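Local structure of genome polyprotein (Chicken sicinivirus JSY, 6QWT) at residues A94-P99 against D129-P134; E143-N148 against I180-A185; E228-D233 against S343-F348; I241-F246 against I288-N293. The protein probably copies viral RNA from an RNA template, as the 3Dpol RNA-dependent RNA polymerase portion of the viral polyprotein. All blocks are in the same frame, centred on the assembly; numbering follows the deposited sequence.

Contacts 1 and 2 touch through Ile95 and Ile184, their centres about 16 Å apart; strand 132-134 of contact 1 runs on into helix 136-147 of contact 2, so helices 91-96, 136-147 and 180-189 form one packed unit, probably of the fingers. Contacts 3 and 4 belong to the RdRp catalytic region. Contact 4 lies between contacts 2 and 3, its centre about 20 Å from that of contact 2 and about 25 Å from that of contact 3. Along the chain contacts 1 and 2 come first, in series, whereas contact 4 falls wholly between the segments of contact 3. Contacts 1 and 3 lie on opposite sides of the chain's centre, their own centres about 43 Å apart.

Contact 1 of 4, residues A94-P99 against D129-P134; sequences AINGTP and DGLYHP
Asn96, the last residue of helix 91-96, docks its side-chain amide on a two-stranded antiparallel hairpin (124-126 with 132-134), at the edge of strand 132-134 that is turned from 124-126, and takes both backbone polar groups of Tyr132. Tyr132 N donates to Asn96 OD1 at 2.7 Å, and Asn96 ND2 returns a bond of 3.0 Å to Tyr132 O, lying in that carbonyl's plane on a lone pair. Asn96 thus mimics a neighbouring strand on one edge; on the other, the backbone of His133 pairs with Asp125. A chi1 of -63° puts CG anti to the carbonyl carbon, toward the strand, and chi2 of -77° turns OD1 and ND2 to it. ND2 also donates to Leu92 O one turn back in the helix, which should limit rotation of the group. The Tyr132 ring is turned almost parallel to the amide, the planes 2° apart, while its far end leads away toward Phe124, Val126 and Met106. Leu131 CB comes against the ND2 end, 3.4 Å from Asn96 ND2.

Ile95 supplies the apolar half of the contact. Its two branches divide the work: CG2 rests on Tyr132 CB at 3.7 Å, whereas CD1 reaches Pro134 CD.

The approach to the strand is shaped by Asp129, whose OD1 gives its anti lone pair to Leu131 N, an Asx turn. Both carboxylate oxygens turn their syn lone pairs to His133 NE2: the bond to Asp129 OD2 is shorter, 2.7 Å, but bent, and the 3.0 Å bond to Asp129 OD1 straighter.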
loop_
_atom_site.group_PDB
_atom_site.type_symbol
_atom_site.label_atom_id
_atom_site.label_comp_id
_atom_site.label_asym_id
_atom_site.label_seq_id
_atom_site.Cartn_x
_atom_site.Cartn_y
_atom_site.Cartn_z
ATOM N N ALA A 94 -21.322 -2.228 0.632
ATOM C CA ALA A 94 -19.968 -2.392 1.148
ATOM C C ALA A 94 -19.475 -3.823 0.980
ATOM O O ALA A 94 -18.270 -4.049 0.825
ATOM C CB ALA A 94 -19.909 -1.973 2.617
ATOM N N ILE A 95 -20.386 -4.795 0.995
ATOM C CA ILE A 95 -19.997 -6.193 0.838
ATOM C C ILE A 95 -19.826 -6.548 -0.634
ATOM O O ILE A 95 -18.802 -7.111 -1.035
ATOM C CB ILE A 95 -21.030 -7.111 1.520
ATOM C CG1 ILE A 95 -20.972 -6.944 3.039
ATOM C CG2 ILE A 95 -20.800 -8.564 1.121
ATOM C CD1 ILE A 95 -22.137 -7.576 3.767
ATOM N N ASN A 96 -20.819 -6.212 -1.462
ATOM C CA ASN A 96 -20.868 -6.676 -2.843
ATOM C C ASN A 96 -20.330 -5.676 -3.857
ATOM O O ASN A 96 -19.989 -6.081 -4.973
ATOM C CB ASN A 96 -22.306 -7.047 -3.217
ATOM C CG ASN A 96 -22.839 -8.197 -2.387
ATOM O OD1 ASN A 96 -22.494 -9.357 -2.618
ATOM N ND2 ASN A 96 -23.676 -7.880 -1.406
ATOM N N GLY A 97 -20.255 -4.398 -3.519
ATOM C CA GLY A 97 -19.648 -3.414 -4.390
ATOM C C GLY A 97 -20.678 -2.517 -5.058
ATOM O O GLY A 97 -21.891 -2.686 -4.924
ATOM N N THR A 98 -20.153 -1.529 -5.781
ATOM C CA THR A 98 -20.941 -0.547 -6.515
ATOM C C THR A 98 -20.327 -0.393 -7.904
ATOM O O THR A 98 -19.276 -0.990 -8.172
ATOM C CB THR A 98 -20.970 0.801 -5.782
ATOM O OG1 THR A 98 -19.721 1.479 -5.971
ATOM C CG2 THR A 98 -21.242 0.628 -4.288
ATOM N N PRO A 99 -20.934 0.377 -8.816
ATOM C CA PRO A 99 -20.266 0.632 -10.105
ATOM C C PRO A 99 -18.884 1.264 -9.982
ATOM O O PRO A 99 -18.122 1.234 -10.956
ATOM C CB PRO A 99 -21.243 1.573 -10.822
ATOM C CG PRO A 99 -22.570 1.208 -10.277
ATOM C CD PRO A 99 -22.340 0.830 -8.835
ATOM N N ASP A 129 -31.532 -12.299 -4.236
ATOM C CA ASP A 129 -31.119 -11.179 -5.069
ATOM C C ASP A 129 -29.818 -11.446 -5.816
ATOM O O ASP A 129 -29.475 -10.674 -6.717
ATOM C CB ASP A 129 -30.969 -9.921 -4.212
ATOM C CG ASP A 129 -30.270 -10.196 -2.891
ATOM O OD1 ASP A 129 -29.192 -10.828 -2.905
ATOM O OD2 ASP A 129 -30.801 -9.781 -1.839
ATOM N N GLY A 130 -29.093 -12.506 -5.465
ATOM C CA GLY A 130 -27.823 -12.804 -6.091
ATOM C C GLY A 130 -26.618 -12.183 -5.424
ATOM O O GLY A 130 -25.511 -12.276 -5.970
ATOM N N LEU A 131 -26.791 -11.557 -4.264
ATOM C CA LEU A 131 -25.719 -10.878 -3.554
ATOM C C LEU A 131 -25.398 -11.605 -2.255
ATOM O O LEU A 131 -26.124 -12.498 -1.811
ATOM C CB LEU A 131 -26.099 -9.422 -3.262
ATOM C CG LEU A 131 -26.528 -8.578 -4.460
ATOM C CD1 LEU A 131 -26.973 -7.205 -3.989
ATOM C CD2 LEU A 131 -25.399 -8.471 -5.475
ATOM N N TYR A 132 -24.290 -11.197 -1.643
ATOM C CA TYR A 132 -23.853 -11.763 -0.375
ATOM C C TYR A 132 -24.505 -11.013 0.777
ATOM O O TYR A 132 -24.490 -9.778 0.810
ATOM C CB TYR A 132 -22.332 -11.693 -0.247
ATOM C CG TYR A 132 -21.589 -12.705 -1.081
ATOM C CD1 TYR A 132 -21.688 -14.063 -0.811
ATOM C CD2 TYR A 132 -20.782 -12.303 -2.139
ATOM C CE1 TYR A 132 -21.007 -14.994 -1.571
ATOM C CE2 TYR A 132 -20.096 -13.227 -2.904
ATOM C CZ TYR A 132 -20.214 -14.572 -2.615
ATOM O OH TYR A 132 -19.533 -15.499 -3.372
ATOM N N HIS A 133 -25.073 -11.762 1.719
ATOM C CA HIS A 133 -25.637 -11.198 2.927
ATOM C C HIS A 133 -24.887 -11.719 4.145
ATOM O O HIS A 133 -24.509 -12.895 4.178
ATOM C CB HIS A 133 -27.128 -11.541 3.063
ATOM C CG HIS A 133 -27.980 -10.978 1.969
ATOM N ND1 HIS A 133 -28.988 -10.066 2.206
ATOM C CD2 HIS A 133 -27.979 -11.199 0.633
ATOM C CE1 HIS A 133 -29.567 -9.748 1.062
ATOM N NE2 HIS A 133 -28.974 -10.421 0.093
ATOM N N PRO A 134 -24.649 -10.881 5.151
ATOM C CA PRO A 134 -23.968 -11.367 6.355
ATOM C C PRO A 134 -24.871 -12.285 7.166
ATOM O O PRO A 134 -26.087 -12.088 7.235
ATOM C CB PRO A 134 -23.645 -10.080 7.122
ATOM C CG PRO A 134 -24.710 -9.123 6.690
ATOM C CD PRO A 134 -25.000 -9.453 5.247
#

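Contact 2 of 4, residues E143-N148 against I180-A185; sequences EACLHN and IHAIIA
Cys145 points its side chain toward helix 180-189, where it meets Ala182 and Ala185, one turn of that helix. The contact joins two helices, 136-147 and 180-189, in the N-terminal part of the polymerase, probably in the fingers as in other picornaviral 3Dpol. The short segments cross at -63° with their axes 8.8 Å apart at closest. Cys145 SG, swung anti to the backbone N (chi1 -170°), lies 3.9 Å from Ala182 CA and 4.0 Å from Ala185 CB. Its own CB meets His181 CD2 from an oblique direction.

Ala185 is the other main partner. Its methyl is shared between two residues of the facing helix, since Leu146 brings CD2 to within 3.7 Å of Ala185 CB besides the sulfur. Leu146 starts off to one side, and only its branched end swings in, on its way to Met188 and Leu189.

The polar end of His181 is engaged elsewhere: ND1 accepts from Trp114 NE1, which implies that ND1 carries no proton. No hydrogen bond runs between the two segments. The helices are therefore joined here by apolar contacts, mainly of the sulfur and methyl groups, so the fit rests on shape, with small alanines letting cysteine and leucine come close to helix 180-189.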
loop_
_atom_site.group_PDB
_atom_site.type_symbol
_atom_site.label_atom_id
_atom_site.label_comp_id
_atom_site.label_asym_id
_atom_site.label_seq_id
_atom_site.Cartn_x
_atom_site.Cartn_y
_atom_site.Cartn_z
ATOM N N GLU A 143 -22.731 -3.970 13.082
ATOM C CA GLU A 143 -23.533 -2.945 13.741
ATOM C C GLU A 143 -22.852 -2.447 15.011
ATOM O O GLU A 143 -22.761 -1.237 15.249
ATOM C CB GLU A 143 -24.925 -3.498 14.053
ATOM C CG GLU A 143 -26.005 -2.441 14.187
ATOM C CD GLU A 143 -26.343 -1.788 12.863
ATOM O OE1 GLU A 143 -26.483 -0.547 12.827
ATOM O OE2 GLU A 143 -26.467 -2.518 11.857
ATOM N N ALA A 144 -22.366 -3.373 15.843
ATOM C CA ALA A 144 -21.677 -2.984 17.070
ATOM C C ALA A 144 -20.408 -2.200 16.776
ATOM O O ALA A 144 -20.028 -1.318 17.557
ATOM C CB ALA A 144 -21.347 -4.223 17.903
ATOM N N CYS A 145 -19.738 -2.506 15.663
ATOM C CA CYS A 145 -18.536 -1.766 15.299
ATOM C C CYS A 145 -18.863 -0.334 14.898
ATOM O O CYS A 145 -18.073 0.580 15.162
ATOM C CB CYS A 145 -17.801 -2.482 14.166
ATOM S SG CYS A 145 -16.167 -1.807 13.820
ATOM N N LEU A 146 -20.019 -0.121 14.265
ATOM C CA LEU A 146 -20.406 1.228 13.867
ATOM C C LEU A 146 -20.681 2.116 15.074
ATOM O O LEU A 146 -20.513 3.339 14.994
ATOM C CB LEU A 146 -21.629 1.171 12.955
ATOM C CG LEU A 146 -21.374 0.620 11.554
ATOM C CD1 LEU A 146 -22.691 0.347 10.845
ATOM C CD2 LEU A 146 -20.511 1.587 10.752
ATOM N N HIS A 147 -21.095 1.527 16.197
ATOM C CA HIS A 147 -21.348 2.290 17.410
ATOM C C HIS A 147 -20.148 2.341 18.346
ATOM O O HIS A 147 -20.067 3.251 19.180
ATOM C CB HIS A 147 -22.553 1.708 18.154
ATOM C CG HIS A 147 -23.856 1.932 17.452
ATOM N ND1 HIS A 147 -24.396 1.018 16.572
ATOM C CD2 HIS A 147 -24.721 2.975 17.488
ATOM C CE1 HIS A 147 -25.540 1.484 16.102
ATOM N NE2 HIS A 147 -25.759 2.671 16.642
ATOM N N ASN A 148 -19.220 1.400 18.221
ATOM C CA ASN A 148 -18.038 1.334 19.069
ATOM C C ASN A 148 -16.958 0.540 18.342
ATOM O O ASN A 148 -16.892 -0.688 18.481
ATOM C CB ASN A 148 -18.379 0.693 20.416
ATOM C CG ASN A 148 -17.156 0.464 21.282
ATOM O OD1 ASN A 148 -16.239 1.285 21.311
ATOM N ND2 ASN A 148 -17.138 -0.658 21.994
ATOM N N ILE A 180 -13.151 -8.790 9.609
ATOM C CA ILE A 180 -14.105 -8.590 8.519
ATOM C C ILE A 180 -15.207 -7.611 8.924
ATOM O O ILE A 180 -15.674 -6.810 8.106
ATOM C CB ILE A 180 -14.679 -9.944 8.053
ATOM C CG1 ILE A 180 -15.689 -9.747 6.918
ATOM C CG2 ILE A 180 -15.306 -10.707 9.221
ATOM C CD1 ILE A 180 -15.093 -9.126 5.668
ATOM N N HIS A 181 -15.634 -7.646 10.190
ATOM C CA HIS A 181 -16.692 -6.732 10.613
ATOM C C HIS A 181 -16.188 -5.297 10.711
ATOM O O HIS A 181 -16.957 -4.358 10.481
ATOM C CB HIS A 181 -17.303 -7.186 11.944
ATOM C CG HIS A 181 -16.345 -7.186 13.096
ATOM N ND1 HIS A 181 -15.330 -8.111 13.223
ATOM C CD2 HIS A 181 -16.267 -6.390 14.190
ATOM C CE1 HIS A 181 -14.659 -7.877 14.337
ATOM N NE2 HIS A 181 -15.206 -6.838 14.942
ATOM N N ALA A 182 -14.907 -5.103 11.039
ATOM C CA ALA A 182 -14.343 -3.757 11.023
ATOM C C ALA A 182 -14.126 -3.263 9.599
ATOM O O ALA A 182 -14.210 -2.056 9.340
ATOM C CB ALA A 182 -13.027 -3.722 11.798
ATOM N N ILE A 183 -13.852 -4.174 8.666
ATOM C CA ILE A 183 -13.635 -3.772 7.281
ATOM C C ILE A 183 -14.945 -3.336 6.640
ATOM O O ILE A 183 -15.000 -2.315 5.941
ATOM C CB ILE A 183 -12.963 -4.916 6.501
ATOM C CG1 ILE A 183 -11.451 -4.883 6.728
ATOM C CG2 ILE A 183 -13.285 -4.828 5.017
ATOM C CD1 ILE A 183 -10.798 -6.235 6.646
ATOM N N ILE A 184 -16.024 -4.083 6.880
ATOM C CA ILE A 184 -17.314 -3.736 6.293
ATOM C C ILE A 184 -17.841 -2.431 6.882
ATOM O O ILE A 184 -18.388 -1.587 6.161
ATOM C CB ILE A 184 -18.307 -4.897 6.478
ATOM C CG1 ILE A 184 -17.841 -6.115 5.677
ATOM C CG2 ILE A 184 -19.698 -4.487 6.034
ATOM C CD1 ILE A 184 -18.649 -7.364 5.940
ATOM N N ALA A 185 -17.679 -2.236 8.194
ATOM C CA ALA A 185 -18.062 -0.964 8.799
ATOM C C ALA A 185 -17.252 0.188 8.216
ATOM O O ALA A 185 -17.786 1.275 7.975
ATOM C CB ALA A 185 -17.892 -1.026 10.316
#

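Contact 3 of 4, residues E228-D233 against S343-F348; sequences EVWALD and SIHPSF
Glu228 and Ser343 stand abreast with CA atoms 6.5 Å apart, and from there the backbone leading into palm strand 230-235 and the turn before helix 346-356 run nearly the same way, 19° apart. Trp230 lies between them. Its indole N-H points at Ser343 OG, 3.0 Å from NE1 in an almost straight bond (170°) that stays in the ring plane. Ser343 OG reaches that spot because it is anti to its backbone N (chi1 178°), and the hydroxyl donates to a water, which donates in turn to Glu228 O.

Pro346, the first residue of the helix, lays its CD over one face of the six-membered ring, 3.6 Å from the centroid, a CH-pi contact. Further out, the rim of the indole meets His345 obliquely, with Trp230 CH2 3.4 Å from His345 CD2. Pro346 CB also touches Leu232 CD2, more loosely.

His345 is the N-cap residue: its ND1 accepts from Ser347 N at 3.0 Å, while NE2 bonds to Pro371 O. This pairing suggests a neutral ring protonated at NE2. Glu228 OE1 has its partner in Thr373. The indole thus helps join the start of helix 346-356 and the loop before it to the palm sheet in two ways, its N-H bonded at the edge and its face given to a proline, so that its polar atom is satisfied while the ring packs against carbon.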
loop_
_atom_site.group_PDB
_atom_site.type_symbol
_atom_site.label_atom_id
_atom_site.label_comp_id
_atom_site.label_asym_id
_atom_site.label_seq_id
_atom_site.Cartn_x
_atom_site.Cartn_y
_atom_site.Cartn_z
ATOM N N GLU A 228 11.503 19.432 -13.167
ATOM C CA GLU A 228 12.076 18.505 -12.206
ATOM C C GLU A 228 10.963 17.769 -11.476
ATOM O O GLU A 228 10.021 18.394 -10.976
ATOM C CB GLU A 228 12.988 19.233 -11.214
ATOM C CG GLU A 228 14.412 19.413 -11.725
ATOM C CD GLU A 228 15.295 20.164 -10.751
ATOM O OE1 GLU A 228 16.327 19.602 -10.328
ATOM O OE2 GLU A 228 14.960 21.319 -10.411
ATOM N N VAL A 229 11.070 16.444 -11.432
ATOM C CA VAL A 229 10.147 15.584 -10.706
ATOM C C VAL A 229 10.971 14.730 -9.755
ATOM O O VAL A 229 12.015 14.197 -10.149
ATOM C CB VAL A 229 9.311 14.705 -11.657
ATOM C CG1 VAL A 229 8.304 13.869 -10.878
ATOM C CG2 VAL A 229 8.601 15.568 -12.694
ATOM N N TRP A 230 10.516 14.612 -8.510
ATOM C CA TRP A 230 11.277 13.948 -7.460
ATOM C C TRP A 230 10.539 12.720 -6.949
ATOM O O TRP A 230 9.309 12.719 -6.835
ATOM C CB TRP A 230 11.555 14.907 -6.299
ATOM C CG TRP A 230 12.350 16.103 -6.708
ATOM C CD1 TRP A 230 11.870 17.348 -6.992
ATOM C CD2 TRP A 230 13.769 16.166 -6.894
ATOM N NE1 TRP A 230 12.904 18.186 -7.340
ATOM C CE2 TRP A 230 14.080 17.484 -7.286
ATOM C CE3 TRP A 230 14.807 15.238 -6.766
ATOM C CZ2 TRP A 230 15.385 17.897 -7.551
ATOM C CZ3 TRP A 230 16.101 15.652 -7.028
ATOM C CH2 TRP A 230 16.378 16.968 -7.417
ATOM N N ALA A 231 11.303 11.673 -6.647
ATOM C CA ALA A 231 10.793 10.479 -5.993
ATOM C C ALA A 231 11.486 10.311 -4.651
ATOM O O ALA A 231 12.692 10.550 -4.532
ATOM C CB ALA A 231 11.013 9.229 -6.850
ATOM N N LEU A 232 10.723 9.916 -3.638
ATOM C CA LEU A 232 11.314 9.580 -2.353
ATOM C C LEU A 232 10.474 8.507 -1.684
ATOM O O LEU A 232 9.322 8.264 -2.053
ATOM C CB LEU A 232 11.458 10.804 -1.441
ATOM C CG LEU A 232 10.227 11.628 -1.070
ATOM C CD1 LEU A 232 9.439 10.981 0.059
ATOM C CD2 LEU A 232 10.659 13.037 -0.686
ATOM N N ASP A 233 11.077 7.859 -0.696
ATOM C CA ASP A 233 10.435 6.789 0.044
ATOM C C ASP A 233 10.633 7.028 1.532
ATOM O O ASP A 233 11.604 7.662 1.954
ATOM C CB ASP A 233 10.999 5.416 -0.359
ATOM C CG ASP A 233 10.150 4.264 0.144
ATOM O OD1 ASP A 233 10.667 3.436 0.925
ATOM O OD2 ASP A 233 8.963 4.187 -0.241
ATOM N N SER A 343 11.437 24.433 -8.036
ATOM C CA SER A 343 11.680 23.080 -7.557
ATOM C C SER A 343 12.224 23.101 -6.134
ATOM O O SER A 343 13.186 23.815 -5.836
ATOM C CB SER A 343 12.658 22.363 -8.487
ATOM O OG SER A 343 12.950 21.062 -8.014
ATOM N N ILE A 344 11.606 22.315 -5.258
ATOM C CA ILE A 344 12.065 22.142 -3.885
ATOM C C ILE A 344 12.802 20.813 -3.801
ATOM O O ILE A 344 12.230 19.758 -4.102
ATOM C CB ILE A 344 10.896 22.197 -2.889
ATOM C CG1 ILE A 344 10.232 23.575 -2.926
ATOM C CG2 ILE A 344 11.376 21.869 -1.483
ATOM C CD1 ILE A 344 9.110 23.750 -1.927
ATOM N N HIS A 345 14.068 20.862 -3.407
ATOM C CA HIS A 345 14.880 19.656 -3.373
ATOM C C HIS A 345 14.460 18.773 -2.200
ATOM O O HIS A 345 14.122 19.283 -1.127
ATOM C CB HIS A 345 16.361 20.022 -3.262
ATOM C CG HIS A 345 17.293 18.915 -3.643
ATOM N ND1 HIS A 345 17.726 17.963 -2.743
ATOM C CD2 HIS A 345 17.891 18.619 -4.821
ATOM C CE1 HIS A 345 18.544 17.125 -3.352
ATOM N NE2 HIS A 345 18.661 17.499 -4.614
ATOM N N PRO A 346 14.459 17.448 -2.370
ATOM C CA PRO A 346 14.095 16.562 -1.252
ATOM C C PRO A 346 15.025 16.677 -0.060
ATOM O O PRO A 346 14.666 16.209 1.028
ATOM C CB PRO A 346 14.146 15.158 -1.875
ATOM C CG PRO A 346 14.942 15.313 -3.127
ATOM C CD PRO A 346 14.675 16.697 -3.618
ATOM N N SER A 347 16.210 17.270 -0.226
ATOM C CA SER A 347 17.044 17.593 0.928
ATOM C C SER A 347 16.297 18.489 1.904
ATOM O O SER A 347 16.349 18.278 3.122
ATOM C CB SER A 347 18.333 18.274 0.471
ATOM O OG SER A 347 19.344 17.321 0.213
ATOM N N PHE A 348 15.587 19.492 1.383
ATOM C CA PHE A 348 14.854 20.416 2.241
ATOM C C PHE A 348 13.746 19.701 3.004
ATOM O O PHE A 348 13.552 19.944 4.200
ATOM C CB PHE A 348 14.281 21.554 1.395
ATOM C CG PHE A 348 13.512 22.571 2.184
ATOM C CD1 PHE A 348 12.146 22.427 2.387
ATOM C CD2 PHE A 348 14.152 23.678 2.718
ATOM C CE1 PHE A 348 11.436 23.364 3.112
ATOM C CE2 PHE A 348 13.445 24.621 3.439
ATOM C CZ PHE A 348 12.087 24.464 3.637
HETATM O O HOH W 1 10.063 19.918 -8.676
#

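Contact 4 of 4, residues I241-F246 against I288-N293; sequences IPSVVF and IMKGGN
Ile241 O receives the backbone N-H of Gly292 at 2.7 Å, in the plane of the carbonyl, and this bond is the sole hydrogen bond across the contact. It joins the turn before helix 243-256 to the Gly291-Gly292 bend that leaves strand 285-290. Both glycines have positive phi, and their bare backbone lies close in: Ile241 CB is 4.1 Å from Gly292 CA, and Ser243 OG is 3.5 Å from Gly291 CA.

Beyond the bend, Asn293 extends with CG anti to its backbone N (chi1 -173°), which puts CG toward the Phe246 ring; its CB and ND2 both approach that ring. The two groups cross at about a right angle, their planes 81° apart, with Phe246 CZ 3.6 Å from Asn293 ND2; that nitrogen bonds weakly to Thr300 and Asn304. The backbone of Asn293 pairs with Asp238. Segment 241-246 probably follows motif A, and Gly291-Asn293 probably begins motif B, as in other picornaviral polymerases.

Lys290 passes Ser243 and carries its amine to salt bridges with Asp62 and Asp64. Asp62 also accepts from Ser243 N, at the start of helix 243-256, so one carboxylate probably balances both the lysine charge and the helix end, tying strand and helix together.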
loop_
_atom_site.group_PDB
_atom_site.type_symbol
_atom_site.label_atom_id
_atom_site.label_comp_id
_atom_site.label_asym_id
_atom_site.label_seq_id
_atom_site.Cartn_x
_atom_site.Cartn_y
_atom_site.Cartn_z
ATOM N N ILE A 241 4.058 7.735 11.432
ATOM C CA ILE A 241 2.953 8.662 11.200
ATOM C C ILE A 241 2.403 9.115 12.546
ATOM O O ILE A 241 2.003 8.276 13.368
ATOM C CB ILE A 241 1.849 8.027 10.343
ATOM C CG1 ILE A 241 2.288 7.935 8.882
ATOM C CG2 ILE A 241 0.569 8.839 10.454
ATOM C CD1 ILE A 241 1.442 6.982 8.070
ATOM N N PRO A 242 2.371 10.413 12.819
ATOM C CA PRO A 242 1.878 10.883 14.115
ATOM C C PRO A 242 0.359 10.887 14.190
ATOM O O PRO A 242 -0.341 11.068 13.190
ATOM C CB PRO A 242 2.443 12.306 14.209
ATOM C CG PRO A 242 2.614 12.731 12.804
ATOM C CD PRO A 242 2.952 11.500 12.014
ATOM N N SER A 243 -0.138 10.682 15.412
ATOM C CA SER A 243 -1.577 10.659 15.651
ATOM C C SER A 243 -2.247 11.938 15.166
ATOM O O SER A 243 -3.368 11.901 14.644
ATOM C CB SER A 243 -1.855 10.464 17.144
ATOM O OG SER A 243 -1.783 9.100 17.501
ATOM N N VAL A 244 -1.574 13.078 15.333
ATOM C CA VAL A 244 -2.211 14.367 15.095
ATOM C C VAL A 244 -2.640 14.517 13.640
ATOM O O VAL A 244 -3.656 15.162 13.351
ATOM C CB VAL A 244 -1.264 15.502 15.549
ATOM C CG1 VAL A 244 0.009 15.517 14.709
ATOM C CG2 VAL A 244 -1.975 16.849 15.521
ATOM N N VAL A 245 -1.906 13.910 12.704
ATOM C CA VAL A 245 -2.277 14.016 11.294
ATOM C C VAL A 245 -3.580 13.270 11.027
ATOM O O VAL A 245 -4.495 13.796 10.377
ATOM C CB VAL A 245 -1.136 13.505 10.395
ATOM C CG1 VAL A 245 -1.528 13.618 8.930
ATOM C CG2 VAL A 245 0.143 14.282 10.661
ATOM N N PHE A 246 -3.688 12.035 11.528
ATOM C CA PHE A 246 -4.927 11.273 11.378
ATOM C C PHE A 246 -6.097 11.981 12.048
ATOM O O PHE A 246 -7.204 12.024 11.500
ATOM C CB PHE A 246 -4.760 9.872 11.967
ATOM C CG PHE A 246 -4.206 8.869 11.004
ATOM C CD1 PHE A 246 -4.884 8.566 9.836
ATOM C CD2 PHE A 246 -3.010 8.222 11.269
ATOM C CE1 PHE A 246 -4.376 7.638 8.944
ATOM C CE2 PHE A 246 -2.499 7.291 10.383
ATOM C CZ PHE A 246 -3.182 7.001 9.219
ATOM N N ILE A 288 -1.401 -2.095 22.238
ATOM C CA ILE A 288 -2.059 -0.990 21.556
ATOM C C ILE A 288 -0.975 -0.086 20.989
ATOM O O ILE A 288 0.008 0.213 21.677
ATOM C CB ILE A 288 -2.994 -0.212 22.504
ATOM C CG1 ILE A 288 -4.346 -0.918 22.618
ATOM C CG2 ILE A 288 -3.174 1.231 22.036
ATOM C CD1 ILE A 288 -5.203 -0.419 23.767
ATOM N N MET A 289 -1.139 0.320 19.734
ATOM C CA MET A 289 -0.226 1.249 19.087
ATOM C C MET A 289 -0.858 2.635 19.075
ATOM O O MET A 289 -1.950 2.819 18.526
ATOM C CB MET A 289 0.110 0.794 17.667
ATOM C CG MET A 289 1.184 -0.283 17.599
ATOM S SD MET A 289 2.792 0.305 18.185
ATOM C CE MET A 289 3.670 -1.236 18.444
ATOM N N LYS A 290 -0.183 3.598 19.693
ATOM C CA LYS A 290 -0.583 5.001 19.644
ATOM C C LYS A 290 0.261 5.674 18.570
ATOM O O LYS A 290 1.481 5.799 18.719
ATOM C CB LYS A 290 -0.401 5.670 21.004
ATOM C CG LYS A 290 -0.819 7.131 21.050
ATOM C CD LYS A 290 -0.718 7.679 22.468
ATOM C CE LYS A 290 -0.987 9.173 22.513
ATOM N NZ LYS A 290 0.105 9.960 21.876
ATOM N N GLY A 291 -0.384 6.094 17.485
ATOM C CA GLY A 291 0.318 6.565 16.310
ATOM C C GLY A 291 0.522 5.459 15.286
ATOM O O GLY A 291 0.330 4.271 15.552
ATOM N N GLY A 292 0.920 5.866 14.078
ATOM C CA GLY A 292 1.069 4.932 12.972
ATOM C C GLY A 292 -0.273 4.375 12.515
ATOM O O GLY A 292 -1.336 4.778 12.975
ATOM N N ASN A 293 -0.208 3.420 11.582
ATOM C CA ASN A 293 -1.396 2.744 11.044
ATOM C C ASN A 293 -0.951 1.341 10.666
ATOM O O ASN A 293 0.145 1.191 10.100
ATOM C CB ASN A 293 -1.961 3.496 9.819
ATOM C CG ASN A 293 -3.318 2.944 9.308
ATOM O OD1 ASN A 293 -3.818 1.934 9.776
ATOM N ND2 ASN A 293 -3.906 3.637 8.342
#